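Extracellular solute-binding protein family 1 (PDB 4OVJ) probably binds an extracellular solute and delivers it to an ABC-type importer. Local coordinates at residues W177-D182 / S254-T259; A140-E145 / L275-P280. All coordinates share one frame; numbering follows the deposited sequence.

Interaction 1: residues W177-D182 / S254-T259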
loop_
_atom_site.group_PDB
_atom_site.type_symbol
_atom_site.label_atom_id
_atom_site.label_comp_id
_atom_site.label_asym_id
_atom_site.label_seq_id
_atom_site.Cartn_x
_atom_site.Cartn_y
_atom_site.Cartn_z
ATOM N N TRP A 177 -2.780 -26.230 -6.666
ATOM C CA TRP A 177 -2.971 -24.937 -7.319
ATOM C C TRP A 177 -1.663 -24.185 -7.251
ATOM O O TRP A 177 -1.023 -24.167 -6.207
ATOM C CB TRP A 177 -4.098 -24.146 -6.677
ATOM C CG TRP A 177 -5.408 -24.849 -6.784
ATOM C CD1 TRP A 177 -5.973 -25.342 -7.918
ATOM C CD2 TRP A 177 -6.332 -25.131 -5.721
ATOM N NE1 TRP A 177 -7.186 -25.927 -7.634
ATOM C CE2 TRP A 177 -7.425 -25.819 -6.292
ATOM C CE3 TRP A 177 -6.340 -24.879 -4.348
ATOM C CZ2 TRP A 177 -8.517 -26.253 -5.533
ATOM C CZ3 TRP A 177 -7.429 -25.317 -3.591
ATOM C CH2 TRP A 177 -8.492 -25.994 -4.186
ATOM N N ALA A 178 -1.255 -23.590 -8.370
ATOM C CA ALA A 178 0.020 -22.887 -8.417
ATOM C C ALA A 178 -0.082 -21.487 -7.803
ATOM O O ALA A 178 0.897 -20.977 -7.275
ATOM C CB ALA A 178 0.547 -22.803 -9.843
ATOM N N GLU A 179 -1.262 -20.878 -7.902
ATOM C CA GLU A 179 -1.538 -19.584 -7.277
ATOM C C GLU A 179 -3.000 -19.510 -6.904
ATOM O O GLU A 179 -3.818 -20.211 -7.471
ATOM C CB GLU A 179 -1.207 -18.437 -8.251
ATOM C CG GLU A 179 -1.282 -17.029 -7.646
ATOM C CD GLU A 179 -1.086 -15.918 -8.671
ATOM O OE1 GLU A 179 -0.461 -16.173 -9.702
ATOM O OE2 GLU A 179 -1.535 -14.770 -8.439
ATOM N N ASN A 180 -3.316 -18.640 -5.956
ATOM C CA ASN A 180 -4.697 -18.268 -5.676
ATOM C C ASN A 180 -5.285 -17.543 -6.880
ATOM O O ASN A 180 -4.557 -17.011 -7.722
ATOM C CB ASN A 180 -4.754 -17.337 -4.476
ATOM C CG ASN A 180 -4.436 -18.015 -3.157
ATOM O OD1 ASN A 180 -3.985 -19.171 -3.079
ATOM N ND2 ASN A 180 -4.647 -17.269 -2.093
ATOM N N ASP A 181 -6.608 -17.494 -6.953
ATOM C CA ASP A 181 -7.278 -16.697 -7.968
ATOM C C ASP A 181 -7.336 -15.286 -7.394
ATOM O O ASP A 181 -8.228 -14.958 -6.615
ATOM C CB ASP A 181 -8.665 -17.271 -8.259
ATOM C CG ASP A 181 -9.384 -16.546 -9.379
ATOM O OD1 ASP A 181 -8.961 -15.405 -9.714
ATOM O OD2 ASP A 181 -10.378 -17.116 -9.914
ATOM N N ASP A 182 -6.359 -14.462 -7.779
ATOM C CA ASP A 182 -6.101 -13.188 -7.112
ATOM C C ASP A 182 -6.788 -12.028 -7.821
ATOM O O ASP A 182 -6.171 -11.016 -8.174
ATOM C CB ASP A 182 -4.593 -12.982 -6.974
ATOM C CG ASP A 182 -3.994 -13.902 -5.947
ATOM O OD1 ASP A 182 -4.559 -13.976 -4.842
ATOM O OD2 ASP A 182 -2.962 -14.561 -6.223
ATOM N N SER A 254 -2.343 -24.161 -2.219
ATOM C CA SER A 254 -1.884 -23.250 -3.270
ATOM C C SER A 254 -0.439 -22.873 -2.974
ATOM O O SER A 254 -0.042 -22.796 -1.804
ATOM C CB SER A 254 -2.727 -21.994 -3.286
ATOM O OG SER A 254 -2.170 -21.022 -4.159
ATOM N N ASP A 255 0.327 -22.599 -4.020
ATOM C CA ASP A 255 1.753 -22.336 -3.874
ATOM C C ASP A 255 2.171 -20.887 -4.076
ATOM O O ASP A 255 3.357 -20.585 -4.008
ATOM C CB ASP A 255 2.550 -23.298 -4.776
ATOM C CG ASP A 255 2.508 -24.742 -4.251
ATOM O OD1 ASP A 255 2.195 -24.927 -3.053
ATOM O OD2 ASP A 255 2.782 -25.690 -5.011
ATOM N N ALA A 256 1.216 -19.982 -4.271
ATOM C CA ALA A 256 1.533 -18.557 -4.460
ATOM C C ALA A 256 0.312 -17.692 -4.305
ATOM O O ALA A 256 -0.811 -18.150 -4.482
ATOM C CB ALA A 256 2.142 -18.297 -5.842
ATOM N N GLU A 257 0.560 -16.416 -4.054
ATOM C CA GLU A 257 -0.489 -15.433 -3.931
ATOM C C GLU A 257 0.068 -14.057 -4.307
ATOM O O GLU A 257 1.166 -13.689 -3.877
ATOM C CB GLU A 257 -0.964 -15.471 -2.479
ATOM C CG GLU A 257 -2.133 -14.608 -2.163
ATOM C CD GLU A 257 -2.735 -14.940 -0.804
ATOM O OE1 GLU A 257 -2.180 -15.767 -0.001
ATOM O OE2 GLU A 257 -3.795 -14.374 -0.562
ATOM N N LEU A 258 -0.674 -13.339 -5.148
ATOM C CA LEU A 258 -0.397 -11.959 -5.511
ATOM C C LEU A 258 -1.152 -11.109 -4.508
ATOM O O LEU A 258 -2.388 -11.103 -4.506
ATOM C CB LEU A 258 -0.909 -11.668 -6.928
ATOM C CG LEU A 258 -0.972 -10.189 -7.331
ATOM C CD1 LEU A 258 0.421 -9.605 -7.326
ATOM C CD2 LEU A 258 -1.643 -10.034 -8.689
ATOM N N THR A 259 -0.426 -10.436 -3.622
ATOM C CA THR A 259 -1.071 -9.659 -2.570
ATOM C C THR A 259 -0.110 -8.597 -2.066
ATOM O O THR A 259 0.985 -8.429 -2.610
ATOM C CB THR A 259 -1.520 -10.560 -1.416
ATOM O OG1 THR A 259 -2.277 -9.790 -0.466
ATOM C CG2 THR A 259 -0.318 -11.194 -0.743
HETATM O O HOH W 1 1.436 -25.863 -7.178
HETATM O O HOH W 2 -6.127 -14.809 -2.602
HETATM O O HOH W 3 -4.403 -12.374 -2.408
#

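Interaction 2: residues A140-E145 / L275-P280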
loop_
_atom_site.group_PDB
_atom_site.type_symbol
_atom_site.label_atom_id
_atom_site.label_comp_id
_atom_site.label_asym_id
_atom_site.label_seq_id
_atom_site.Cartn_x
_atom_site.Cartn_y
_atom_site.Cartn_z
ATOM N N ALA A 140 3.134 -7.752 -4.359
ATOM C CA ALA A 140 4.191 -8.705 -4.662
ATOM C C ALA A 140 3.540 -10.045 -4.952
ATOM O O ALA A 140 2.411 -10.297 -4.534
ATOM C CB ALA A 140 5.111 -8.850 -3.470
ATOM N N VAL A 141 4.258 -10.887 -5.676
ATOM C CA VAL A 141 3.947 -12.305 -5.730
ATOM C C VAL A 141 4.725 -12.970 -4.611
ATOM O O VAL A 141 5.943 -12.871 -4.547
ATOM C CB VAL A 141 4.332 -12.909 -7.083
ATOM C CG1 VAL A 141 4.135 -14.410 -7.060
ATOM C CG2 VAL A 141 3.517 -12.275 -8.198
ATOM N N ILE A 142 3.988 -13.599 -3.705
ATOM C CA ILE A 142 4.553 -14.348 -2.590
ATOM C C ILE A 142 4.421 -15.809 -2.979
ATOM O O ILE A 142 3.317 -16.307 -3.215
ATOM C CB ILE A 142 3.814 -14.077 -1.274
ATOM C CG1 ILE A 142 3.699 -12.566 -1.026
ATOM C CG2 ILE A 142 4.537 -14.770 -0.131
ATOM C CD1 ILE A 142 3.007 -12.179 0.258
ATOM N N TYR A 143 5.546 -16.500 -3.085
ATOM C CA TYR A 143 5.529 -17.841 -3.655
ATOM C C TYR A 143 6.383 -18.846 -2.870
ATOM O O TYR A 143 7.355 -18.489 -2.203
ATOM C CB TYR A 143 5.936 -17.816 -5.135
ATOM C CG TYR A 143 7.384 -17.453 -5.385
ATOM C CD1 TYR A 143 7.805 -16.130 -5.405
ATOM C CD2 TYR A 143 8.334 -18.438 -5.600
ATOM C CE1 TYR A 143 9.135 -15.801 -5.625
ATOM C CE2 TYR A 143 9.660 -18.119 -5.820
ATOM C CZ TYR A 143 10.053 -16.795 -5.832
ATOM O OH TYR A 143 11.370 -16.482 -6.020
ATOM N N ASP A 144 5.966 -20.104 -2.954
ATOM C CA ASP A 144 6.703 -21.228 -2.392
ATOM C C ASP A 144 7.942 -21.466 -3.266
ATOM O O ASP A 144 7.842 -21.921 -4.416
ATOM C CB ASP A 144 5.767 -22.440 -2.363
ATOM C CG ASP A 144 6.420 -23.714 -1.848
ATOM O OD1 ASP A 144 7.636 -23.902 -1.995
ATOM O OD2 ASP A 144 5.679 -24.572 -1.342
ATOM N N GLU A 145 9.102 -21.121 -2.726
ATOM C CA GLU A 145 10.357 -21.229 -3.462
ATOM C C GLU A 145 10.597 -22.613 -4.029
ATOM O O GLU A 145 10.918 -22.763 -5.206
ATOM C CB GLU A 145 11.527 -20.919 -2.550
ATOM C CG GLU A 145 11.851 -19.471 -2.414
ATOM C CD GLU A 145 13.284 -19.288 -1.956
ATOM O OE1 GLU A 145 13.642 -19.885 -0.913
ATOM O OE2 GLU A 145 14.045 -18.571 -2.649
ATOM N N LEU A 275 9.107 -19.019 1.866
ATOM C CA LEU A 275 8.466 -18.131 0.906
ATOM C C LEU A 275 9.441 -17.089 0.377
ATOM O O LEU A 275 10.342 -16.631 1.087
ATOM C CB LEU A 275 7.292 -17.424 1.558
ATOM C CG LEU A 275 6.229 -18.327 2.167
ATOM C CD1 LEU A 275 5.066 -17.488 2.697
ATOM C CD2 LEU A 275 5.736 -19.366 1.166
ATOM N N ALA A 276 9.270 -16.753 -0.886
ATOM C CA ALA A 276 10.063 -15.723 -1.540
ATOM C C ALA A 276 9.117 -14.750 -2.231
ATOM O O ALA A 276 7.916 -15.000 -2.345
ATOM C CB ALA A 276 11.028 -16.337 -2.535
ATOM N N LEU A 277 9.690 -13.646 -2.674
ATOM C CA LEU A 277 8.959 -12.526 -3.225
ATOM C C LEU A 277 9.447 -12.151 -4.613
ATOM O O LEU A 277 10.649 -12.105 -4.883
ATOM C CB LEU A 277 9.102 -11.329 -2.300
ATOM C CG LEU A 277 8.736 -11.548 -0.833
ATOM C CD1 LEU A 277 9.037 -10.316 0.001
ATOM C CD2 LEU A 277 7.271 -11.892 -0.732
ATOM N N ALA A 278 8.494 -11.879 -5.488
ATOM C CA ALA A 278 8.766 -11.341 -6.814
ATOM C C ALA A 278 7.913 -10.116 -7.034
ATOM O O ALA A 278 6.846 -9.976 -6.437
ATOM C CB ALA A 278 8.470 -12.365 -7.879
ATOM N N LEU A 279 8.375 -9.218 -7.899
ATOM C CA LEU A 279 7.491 -8.147 -8.349
ATOM C C LEU A 279 6.376 -8.751 -9.204
ATOM O O LEU A 279 6.581 -9.765 -9.878
ATOM C CB LEU A 279 8.257 -7.095 -9.152
ATOM C CG LEU A 279 9.314 -6.338 -8.355
ATOM C CD1 LEU A 279 10.087 -5.418 -9.292
ATOM C CD2 LEU A 279 8.701 -5.559 -7.195
ATOM N N PRO A 280 5.191 -8.132 -9.200
ATOM C CA PRO A 280 4.084 -8.709 -9.953
ATOM C C PRO A 280 4.281 -8.639 -11.471
ATOM O O PRO A 280 5.091 -7.838 -11.967
ATOM C CB PRO A 280 2.857 -7.915 -9.499
ATOM C CG PRO A 280 3.347 -6.823 -8.643
ATOM C CD PRO A 280 4.824 -6.918 -8.457
HETATM O O HOH W 4 12.536 -14.157 -5.296
#

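Interaction 1: residues W177-D182 / S254-T259
The loop 177-182 runs alongside 254-259 in the same direction, Trp-177 to Ser-254 and Glu-179 to Ala-256, and is joined to it by a weak bond from Asp-255 N to Trp-177 O and a straighter one from Asn-180 N to Ala-256 O (2.9 Å). That second carbonyl takes its donor in the carbonyl plane and also receives a CA-H...O contact from Glu-179. Asn-180 folds CG back beside its own backbone N (chi1 -71°), which carries the amide across to the partner: OD1 accepts the hydroxyl of Ser-254, OG to OD1 2.8 Å, in the carbonyl plane, while ND2 donates to a water and to Asp-247 OD1. These roles fix which end of the amide is oxygen; an alanine here would remove both ends and would probably leave the loop less firmly held on the strand. Asp-182 reaches over with OD2, which accepts Leu-258 N at 2.8 Å along an almost linear N-H (177°), the donor standing well above the carboxylate plane. Its other oxygen, OD1, lies 4.4 Å from Glu-257 OE2; two waters span these acids, and Thr-242 also binds Glu-257, which probably eases the repulsion. Extended Glu-179 lays CG 3.4 Å from Ala-256 O, its OE1 being held by Trp-163. The arrangement is that of an irregular segment docked on a sheet edge: a single bridge, one further backbone bond at Asn-180, and side-chain bonds from Asn-180 and Asp-182 along 254-259 of this periplasmic-binding-protein-like fold.

Interaction 2: residues A140-E145 / L275-P280
The phenol ring of Tyr-143 lies over Ala-276, whose CB meets one face at 3.5 Å from CZ, while Ala-278 N and Val-141 O sit at the ring edge, in its plane. CG occupies the crowded position between backbone N and carbonyl carbon (chi1 68°), and this swings the ring across the neighbouring strand; Phe-148 and Tyr-153 add edge-to-face contacts. At the tip, OH is 2.7 Å from a water that donates to Leu-277 O, so the hydroxyl is tied to the same strand its ring covers. Glu-145 brings CG to 3.2 Å from Ala-276 CB, a tight approach at about a right angle to that of the ring. Among the residues on the other face of the sheet, Ile-142 and Leu-277 lie side by side, CG1 to CD2 3.6 Å, and Ile-142 CG2 meets Leu-275 CD1 obliquely. Between the two layers the strands run antiparallel, with Val-141/Ala-278 and Tyr-143/Ala-276 as hydrogen-bonded pairs. Each pair exchanges two bonds: Val-141 N to Ala-278 O (2.8 Å) and Ala-278 N to Val-141 O, then Tyr-143 N to Ala-276 O and Ala-276 N to Tyr-143 O. Asp-144, at the N-cap of helix 145-149, accepts Ala-147 N with OD1 and pairs with Arg-273 through OD2. The chemistry thus implies a backbone ladder that settles the register, with small alanines accommodating the aromatic ring on one face and branched aliphatic chains packed on the other, against Leu-267 and Val-264.

Overall arrangement
Interactions 1 and 2 have centres about 10 Å apart and belong to one mixed sheet, in which strand 128-144 stands between strands 256-260 and 275-278. Along the chain the order is 140-145, 177-182, 254-259, 275-280, so both segments of interaction 1 fall between those of interaction 2. The two meet directly: Glu-257 O lies 2.8 Å from Ile-142 N, a probable hydrogen bond, and Ala-256 CB packs on Ile-142 O. Arg-273 forms salt bridges with both Asp-255 and Asp-144, a charged tie between the contacts. Together the three strands form a continuous part of the sheet within the solute-binding fold, with the loop 177-182 docked along strand 256-260.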